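Local coordinates for acyl-CoA dehydrogenase FadE3 (Mycobacterium smegmatis, PDB 4IV6), which belongs to the flavin-dependent acyl-CoA dehydrogenase family and binds dihydroflavine-adenine dinucleotide in an assembly of four chains, at residues B[21-26]-B[43-47]; B[67-72]-B[306-310]; B[246-250]-B[319-323]. All blocks are in the same frame, centred on the assembly; numbering follows the deposited sequence.

Contact 1: B[21-26]-B[43-47]; sequences FVEKQV and LIETM
The ring of Phe21 reaches across to Leu43, Thr46 and Met47, all meeting it obliquely, while Val26 and Gln25 of its own helix, with a water, lie at its face and edge. Val26 CG2 lies over one face, 3.6 Å above the ring plane and displaced toward the rim; Gln25 NE2 and the water sit at the edge, in the plane. This is helix-helix packing within the all-helical N-terminal domain of the acyl-CoA dehydrogenase fold: the last turns of helix 9-26 run roughly antiparallel to helix 41-50, at 145°, with local axes 11.5 Å apart. The gap is filled mainly by the Phe21 ring and the Leu43 side chain. Phe21 has CG anti to its amide nitrogen (chi1 161°), which carries the ring out into the gap. There CE1 touches Thr46 CG2 at 3.7 Å, and CE2 rests on Met47 CG at the same 3.7 Å. Phe21 CZ comes within 3.6 Å of Leu43 O, a carbonyl already engaged by Met47 N. Met47 SD, 5.3 Å from the Phe21 centroid and 69° off the ring normal, adds an oblique Met-aromatic contact. Leu78 of helix 68-81 touches both Phe21 and Met47. Helix 9-26 ends in a wider pi-type turn, Phe21 O accepting from both Gln25 N and Val26 N. Beside that turn, Leu43 CD2 packs 3.7 Å from Gln25 O. On the more exposed side the water hydrogen-bonds to Thr46 OG1 at 2.6 Å; its even shorter approach to Gln25 OE1 is doubtful as a bond. Thr46 OG1 also hydrogen-bonds to Glu42 O.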
loop_
_atom_site.group_PDB
_atom_site.type_symbol
_atom_site.label_atom_id
_atom_site.label_comp_id
_atom_site.label_asym_id
_atom_site.label_seq_id
_atom_site.Cartn_x
_atom_site.Cartn_y
_atom_site.Cartn_z
ATOM N N PHE B 21 -4.418 20.743 29.760
ATOM C CA PHE B 21 -5.529 19.954 30.294
ATOM C C PHE B 21 -5.337 18.491 29.920
ATOM O O PHE B 21 -5.526 17.600 30.750
ATOM C CB PHE B 21 -6.847 20.492 29.724
ATOM C CG PHE B 21 -8.022 19.544 29.794
ATOM C CD1 PHE B 21 -8.622 19.251 30.991
ATOM C CD2 PHE B 21 -8.586 19.044 28.638
ATOM C CE1 PHE B 21 -9.727 18.398 31.043
ATOM C CE2 PHE B 21 -9.694 18.203 28.680
ATOM C CZ PHE B 21 -10.269 17.895 29.879
ATOM N N VAL B 22 -4.899 18.256 28.686
ATOM C CA VAL B 22 -4.673 16.891 28.220
ATOM C C VAL B 22 -3.502 16.248 28.986
ATOM O O VAL B 22 -3.642 15.141 29.490
ATOM C CB VAL B 22 -4.507 16.839 26.700
ATOM C CG1 VAL B 22 -3.839 15.534 26.241
ATOM C CG2 VAL B 22 -5.850 17.023 26.045
ATOM N N GLU B 23 -2.383 16.952 29.079
ATOM C CA GLU B 23 -1.223 16.448 29.775
ATOM C C GLU B 23 -1.462 16.233 31.276
ATOM O O GLU B 23 -1.091 15.214 31.788
ATOM C CB GLU B 23 -0.016 17.370 29.578
ATOM C CG GLU B 23 0.493 17.456 28.146
ATOM C CD GLU B 23 1.038 16.121 27.678
ATOM O OE1 GLU B 23 1.958 15.614 28.314
ATOM O OE2 GLU B 23 0.480 15.562 26.715
ATOM N N LYS B 24 -2.101 17.178 31.958
ATOM C CA LYS B 24 -2.205 17.119 33.430
ATOM C C LYS B 24 -3.465 16.420 33.939
ATOM O O LYS B 24 -3.440 15.757 34.981
ATOM C CB LYS B 24 -2.168 18.518 34.025
ATOM C CG LYS B 24 -1.004 19.397 33.571
ATOM C CD LYS B 24 0.340 18.859 33.996
ATOM C CE LYS B 24 1.487 19.745 33.477
ATOM N NZ LYS B 24 1.465 21.125 34.036
ATOM N N GLN B 25 -4.568 16.554 33.210
ATOM C CA GLN B 25 -5.846 16.018 33.692
ATOM C C GLN B 25 -6.306 14.786 32.944
ATOM O O GLN B 25 -6.796 13.853 33.554
ATOM C CB GLN B 25 -6.911 17.115 33.692
ATOM C CG GLN B 25 -6.394 18.422 34.297
ATOM C CD GLN B 25 -7.466 19.452 34.582
ATOM O OE1 GLN B 25 -8.516 19.136 35.105
ATOM N NE2 GLN B 25 -7.186 20.704 34.259
ATOM N N VAL B 26 -6.161 14.751 31.627
ATOM C CA VAL B 26 -6.682 13.618 30.866
ATOM C C VAL B 26 -5.797 12.380 30.966
ATOM O O VAL B 26 -6.249 11.296 31.377
ATOM C CB VAL B 26 -6.887 13.964 29.377
ATOM C CG1 VAL B 26 -7.395 12.750 28.612
ATOM C CG2 VAL B 26 -7.858 15.118 29.255
ATOM N N LEU B 43 -13.849 15.398 33.503
ATOM C CA LEU B 43 -13.119 15.920 32.354
ATOM C C LEU B 43 -14.041 16.788 31.462
ATOM O O LEU B 43 -13.658 17.875 31.035
ATOM C CB LEU B 43 -12.486 14.772 31.547
ATOM C CG LEU B 43 -11.409 13.972 32.294
ATOM C CD1 LEU B 43 -10.897 12.824 31.439
ATOM C CD2 LEU B 43 -10.247 14.862 32.734
ATOM N N ILE B 44 -15.250 16.310 31.203
ATOM C CA ILE B 44 -16.163 17.037 30.337
ATOM C C ILE B 44 -16.584 18.366 30.991
ATOM O O ILE B 44 -16.694 19.388 30.313
ATOM C CB ILE B 44 -17.359 16.151 29.923
ATOM C CG1 ILE B 44 -16.885 15.132 28.881
ATOM C CG2 ILE B 44 -18.473 16.988 29.319
ATOM C CD1 ILE B 44 -17.947 14.156 28.430
ATOM N N GLU B 45 -16.767 18.357 32.302
ATOM C CA GLU B 45 -17.108 19.569 33.034
ATOM C C GLU B 45 -15.986 20.612 32.925
ATOM O O GLU B 45 -16.257 21.778 32.698
ATOM C CB GLU B 45 -17.424 19.222 34.487
ATOM C CG GLU B 45 -18.175 20.292 35.238
ATOM C CD GLU B 45 -19.567 20.587 34.668
ATOM O OE1 GLU B 45 -20.251 19.726 34.063
ATOM O OE2 GLU B 45 -19.971 21.734 34.850
ATOM N N THR B 46 -14.742 20.176 33.034
ATOM C CA THR B 46 -13.613 21.066 32.838
ATOM C C THR B 46 -13.618 21.594 31.402
ATOM O O THR B 46 -13.328 22.756 31.164
ATOM C CB THR B 46 -12.278 20.362 33.156
ATOM O OG1 THR B 46 -12.283 19.934 34.531
ATOM C CG2 THR B 46 -11.091 21.293 32.904
ATOM N N MET B 47 -13.989 20.754 30.440
ATOM C CA MET B 47 -14.099 21.217 29.050
ATOM C C MET B 47 -15.145 22.294 28.899
ATOM O O MET B 47 -14.927 23.296 28.207
ATOM C CB MET B 47 -14.394 20.053 28.101
ATOM C CG MET B 47 -13.196 19.129 27.988
ATOM S SD MET B 47 -13.597 17.539 27.252
ATOM C CE MET B 47 -14.295 18.042 25.692
HETATM O O HOH W 1 -10.608 17.927 34.778
#

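Contact 2: B[67-72]-B[306-310]; sequences SMPCYV and AEKFD
Pro69 and Ala306, their CA atoms 5.1 Å apart, are the closest CA pair between the first turn of helix 68-81 and the last turn of helix 282-310. The two short axes pass 8.6 Å apart at 142°, joining the N-terminal helical domain to the C-terminal one. Ser67 is the N-cap of helix 68-81, its OG accepting from Cys70 N at 3.2 Å. Met68 carries the apolar part: bent at both chi2 and chi3, its chain sets CG 3.8 Å from Ala306 CB and curls the CE methyl over the centre of the Phe309 ring, 3.6 Å from the centroid. This is a CH-pi contact, with SD above the same face at greater distance in a Met-aromatic arrangement. Pro69 CG lies against the Glu307 carboxylate, 3.6 Å from CD, the two side chains crossing at about a right angle. Asp310 reaches back: OD1 takes the Met68 N-H at 3.0 Å in a nearly straight bond (169°), approached from well above the carboxylate plane. The first turn of helix 68-81 thus gains an acceptor, and its N-terminal end would probably favour a negative charge on Asp310, although Asp310 also ends its own helix, which would act against it.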
loop_
_atom_site.group_PDB
_atom_site.type_symbol
_atom_site.label_atom_id
_atom_site.label_comp_id
_atom_site.label_asym_id
_atom_site.label_seq_id
_atom_site.Cartn_x
_atom_site.Cartn_y
_atom_site.Cartn_z
ATOM N N SER B 67 -11.364 31.072 15.168
ATOM C CA SER B 67 -11.173 30.742 13.769
ATOM C C SER B 67 -11.196 29.203 13.580
ATOM O O SER B 67 -10.967 28.444 14.517
ATOM C CB SER B 67 -9.834 31.307 13.298
ATOM O OG SER B 67 -8.746 30.574 13.858
ATOM N N MET B 68 -11.450 28.759 12.361
ATOM C CA MET B 68 -11.427 27.342 12.059
ATOM C C MET B 68 -10.028 26.736 12.235
ATOM O O MET B 68 -9.922 25.636 12.764
ATOM C CB MET B 68 -11.976 27.051 10.675
ATOM C CG MET B 68 -12.061 25.548 10.341
ATOM S SD MET B 68 -13.034 24.546 11.495
ATOM C CE MET B 68 -14.660 25.033 10.975
ATOM N N PRO B 69 -8.959 27.436 11.827
ATOM C CA PRO B 69 -7.648 26.869 12.155
ATOM C C PRO B 69 -7.442 26.663 13.662
ATOM O O PRO B 69 -6.841 25.673 14.077
ATOM C CB PRO B 69 -6.667 27.884 11.565
ATOM C CG PRO B 69 -7.428 28.457 10.409
ATOM C CD PRO B 69 -8.836 28.583 10.912
ATOM N N CYS B 70 -7.990 27.540 14.487
ATOM C CA CYS B 70 -7.864 27.367 15.938
ATOM C C CYS B 70 -8.722 26.189 16.370
ATOM O O CYS B 70 -8.287 25.344 17.157
ATOM C CB CYS B 70 -8.298 28.632 16.690
ATOM S SG CYS B 70 -8.421 28.407 18.486
ATOM N N TYR B 71 -9.929 26.121 15.836
ATOM C CA TYR B 71 -10.863 25.061 16.205
ATOM C C TYR B 71 -10.247 23.657 15.940
ATOM O O TYR B 71 -10.297 22.762 16.799
ATOM C CB TYR B 71 -12.189 25.217 15.450
ATOM C CG TYR B 71 -13.142 24.086 15.768
ATOM C CD1 TYR B 71 -13.881 24.082 16.942
ATOM C CD2 TYR B 71 -13.262 23.009 14.919
ATOM C CE1 TYR B 71 -14.711 23.032 17.263
ATOM C CE2 TYR B 71 -14.115 21.967 15.213
ATOM C CZ TYR B 71 -14.828 21.957 16.376
ATOM O OH TYR B 71 -15.664 20.893 16.662
ATOM N N VAL B 72 -9.661 23.473 14.761
ATOM C CA VAL B 72 -9.102 22.155 14.422
ATOM C C VAL B 72 -7.933 21.806 15.330
ATOM O O VAL B 72 -7.761 20.653 15.701
ATOM C CB VAL B 72 -8.784 22.002 12.922
ATOM C CG1 VAL B 72 -10.043 22.256 12.094
ATOM C CG2 VAL B 72 -7.690 22.930 12.470
ATOM N N ALA B 306 -8.640 24.228 6.674
ATOM C CA ALA B 306 -9.211 25.106 7.682
ATOM C C ALA B 306 -9.093 26.590 7.307
ATOM O O ALA B 306 -10.012 27.360 7.547
ATOM C CB ALA B 306 -8.570 24.867 9.027
ATOM N N GLU B 307 -7.946 26.995 6.762
ATOM C CA GLU B 307 -7.762 28.379 6.348
ATOM C C GLU B 307 -8.711 28.721 5.208
ATOM O O GLU B 307 -9.271 29.812 5.186
ATOM C CB GLU B 307 -6.333 28.639 5.870
ATOM C CG GLU B 307 -5.284 28.586 6.957
ATOM C CD GLU B 307 -5.280 29.805 7.886
ATOM O OE1 GLU B 307 -6.131 30.749 7.708
ATOM O OE2 GLU B 307 -4.405 29.793 8.801
ATOM N N LYS B 308 -8.891 27.815 4.246
ATOM C CA LYS B 308 -9.848 28.078 3.146
ATOM C C LYS B 308 -11.256 28.311 3.689
ATOM O O LYS B 308 -11.960 29.230 3.251
ATOM C CB LYS B 308 -9.914 26.944 2.135
ATOM C CG LYS B 308 -8.744 26.856 1.186
ATOM C CD LYS B 308 -8.900 25.633 0.296
ATOM C CE LYS B 308 -7.611 25.267 -0.435
ATOM N NZ LYS B 308 -7.152 26.379 -1.288
ATOM N N PHE B 309 -11.663 27.461 4.637
ATOM C CA PHE B 309 -12.963 27.602 5.290
ATOM C C PHE B 309 -13.073 29.028 5.797
ATOM O O PHE B 309 -14.055 29.693 5.547
ATOM C CB PHE B 309 -13.102 26.608 6.448
ATOM C CG PHE B 309 -14.394 26.730 7.222
ATOM C CD1 PHE B 309 -14.541 27.681 8.226
ATOM C CD2 PHE B 309 -15.453 25.871 6.965
ATOM C CE1 PHE B 309 -15.739 27.786 8.947
ATOM C CE2 PHE B 309 -16.634 25.976 7.681
ATOM C CZ PHE B 309 -16.778 26.938 8.665
ATOM N N ASP B 310 -12.044 29.463 6.511
ATOM C CA ASP B 310 -12.063 30.713 7.243
ATOM C C ASP B 310 -11.935 31.929 6.335
ATOM O O ASP B 310 -12.474 32.983 6.645
ATOM C CB ASP B 310 -10.923 30.729 8.263
ATOM C CG ASP B 310 -11.393 31.092 9.627
ATOM O OD1 ASP B 310 -12.393 30.483 10.107
ATOM O OD2 ASP B 310 -10.779 32.022 10.193
#

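Contact 3: B[246-250]-B[319-323]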
loop_
_atom_site.group_PDB
_atom_site.type_symbol
_atom_site.label_atom_id
_atom_site.label_comp_id
_atom_site.label_asym_id
_atom_site.label_seq_id
_atom_site.Cartn_x
_atom_site.Cartn_y
_atom_site.Cartn_z
ATOM N N ARG B 246 -16.556 17.304 8.744
ATOM C CA ARG B 246 -15.420 16.636 8.151
ATOM C C ARG B 246 -14.082 17.208 8.682
ATOM O O ARG B 246 -13.153 16.463 8.932
ATOM C CB ARG B 246 -15.498 16.742 6.629
ATOM C CG ARG B 246 -16.571 15.836 6.046
ATOM C CD ARG B 246 -16.882 16.192 4.609
ATOM N NE ARG B 246 -17.778 15.186 4.023
ATOM C CZ ARG B 246 -18.596 15.392 2.992
ATOM N NH1 ARG B 246 -18.681 16.558 2.410
ATOM N NH2 ARG B 246 -19.355 14.421 2.563
ATOM N N LEU B 247 -13.999 18.528 8.848
ATOM C CA LEU B 247 -12.777 19.144 9.407
ATOM C C LEU B 247 -12.519 18.684 10.837
ATOM O O LEU B 247 -11.375 18.377 11.193
ATOM C CB LEU B 247 -12.802 20.662 9.313
ATOM C CG LEU B 247 -12.642 21.242 7.913
ATOM C CD1 LEU B 247 -12.932 22.739 7.909
ATOM C CD2 LEU B 247 -11.268 20.948 7.328
ATOM N N GLN B 248 -13.566 18.614 11.657
ATOM C CA GLN B 248 -13.395 18.148 13.025
ATOM C C GLN B 248 -13.013 16.674 13.091
ATOM O O GLN B 248 -12.181 16.291 13.898
ATOM C CB GLN B 248 -14.584 18.481 13.930
ATOM C CG GLN B 248 -15.887 17.792 13.571
ATOM C CD GLN B 248 -16.161 16.519 14.393
ATOM O OE1 GLN B 248 -15.269 16.022 15.113
ATOM N NE2 GLN B 248 -17.419 15.985 14.283
ATOM N N VAL B 249 -13.577 15.854 12.216
ATOM C CA VAL B 249 -13.183 14.455 12.186
ATOM C C VAL B 249 -11.741 14.302 11.714
ATOM O O VAL B 249 -11.009 13.482 12.285
ATOM C CB VAL B 249 -14.129 13.615 11.322
ATOM C CG1 VAL B 249 -13.610 12.186 11.145
ATOM C CG2 VAL B 249 -15.522 13.587 11.941
ATOM N N ALA B 250 -11.334 15.070 10.695
ATOM C CA ALA B 250 -9.935 15.064 10.259
ATOM C C ALA B 250 -8.993 15.412 11.418
ATOM O O ALA B 250 -7.951 14.790 11.588
ATOM C CB ALA B 250 -9.726 16.011 9.099
ATOM N N ALA B 319 -12.339 19.878 2.677
ATOM C CA ALA B 319 -12.731 19.267 3.946
ATOM C C ALA B 319 -12.880 17.747 3.867
ATOM O O ALA B 319 -12.427 17.032 4.753
ATOM C CB ALA B 319 -13.986 19.900 4.496
ATOM N N GLY B 320 -13.528 17.253 2.820
ATOM C CA GLY B 320 -13.646 15.812 2.592
ATOM C C GLY B 320 -12.286 15.156 2.348
ATOM O O GLY B 320 -12.008 14.061 2.858
ATOM N N MET B 321 -11.418 15.836 1.597
ATOM C CA MET B 321 -10.060 15.336 1.377
ATOM C C MET B 321 -9.288 15.246 2.699
ATOM O O MET B 321 -8.575 14.258 2.954
ATOM C CB MET B 321 -9.307 16.196 0.380
ATOM C CG MET B 321 -9.833 16.041 -1.036
ATOM S SD MET B 321 -8.918 17.044 -2.200
ATOM C CE MET B 321 -9.345 16.248 -3.764
ATOM N N ALA B 322 -9.473 16.253 3.554
ATOM C CA ALA B 322 -8.796 16.270 4.827
ATOM C C ALA B 322 -9.257 15.087 5.668
ATOM O O ALA B 322 -8.447 14.390 6.300
ATOM C CB ALA B 322 -9.054 17.589 5.553
ATOM N N LYS B 323 -10.567 14.849 5.666
ATOM C CA LYS B 323 -11.125 13.747 6.458
ATOM C C LYS B 323 -10.630 12.401 5.950
ATOM O O LYS B 323 -10.237 11.538 6.720
ATOM C CB LYS B 323 -12.654 13.841 6.436
ATOM C CG LYS B 323 -13.394 12.880 7.368
ATOM C CD LYS B 323 -13.605 11.505 6.740
ATOM C CE LYS B 323 -14.648 10.728 7.544
ATOM N NZ LYS B 323 -14.895 9.389 6.994
#
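Arg246 starts the contact by laying its aliphatic chain along the backbone of helix 316-340. Its CB sits 3.6 Å from Ala319 O, and the chain, extended from CG to NE, packs CD 3.8 Å from Gly320 CA. The carbonyl of Arg246, which accepts from Ala250 N in its own helix, also has Lys323 CB against it, with O to CB 3.7 Å. Leu247 starts out pointing away but turns back at its branch: CG meets Ala319 CB at 3.9 Å, while CD2 leans toward Ala319 and, more loosely, Ala322. The same leucine touches Leu302 and Ala305 of helix 282-310. These three helices belong to the C-terminal helical bundle of the acyl-CoA dehydrogenase fold, in which helices 234-270 and 316-340 run side by side in nearly the same direction, 24° apart with local axes separated by 7.9 Å. Small residues at the interface allow that spacing. Next along, Val249 lies beside Lys323 and points the same way, its CG1 3.8 Å from Lys323 CG. A bend at chi2 (-85°) turns the lysine chain alongside Val249, and beyond it NZ hydrogen-bonds to Met362 O, Gly367 O and Asn369 OD1; the side chain is about 8 Å from the bound dihydroflavine-adenine dinucleotide. Ala250 comes last: its CB presses on the backbone of the neighbouring helix, 3.5 Å from Ala322 O, and also packs against the methyl of Ala322.

From the N terminus, contact 1 closes first, bringing helix 41-50 back to helix 9-26 after 16 intervening residues, half of them helical. It is complete before contact 2 opens at 67-72, and the two stay about 10 Å apart at their nearest atoms. Contact 2 then spans 233 residues to reach 306-310, tying the N-terminal helices to the C-terminal bundle. Contact 3 opens at 246-250, within that span, and closes at 319-323, beyond it, so the two cross. They also touch: Leu247 CD1 packs 3.8 Å from Met68 CG and 4.1 Å from Phe309 CD2, so helix 234-270 joins the interdomain contact to the bundle interior.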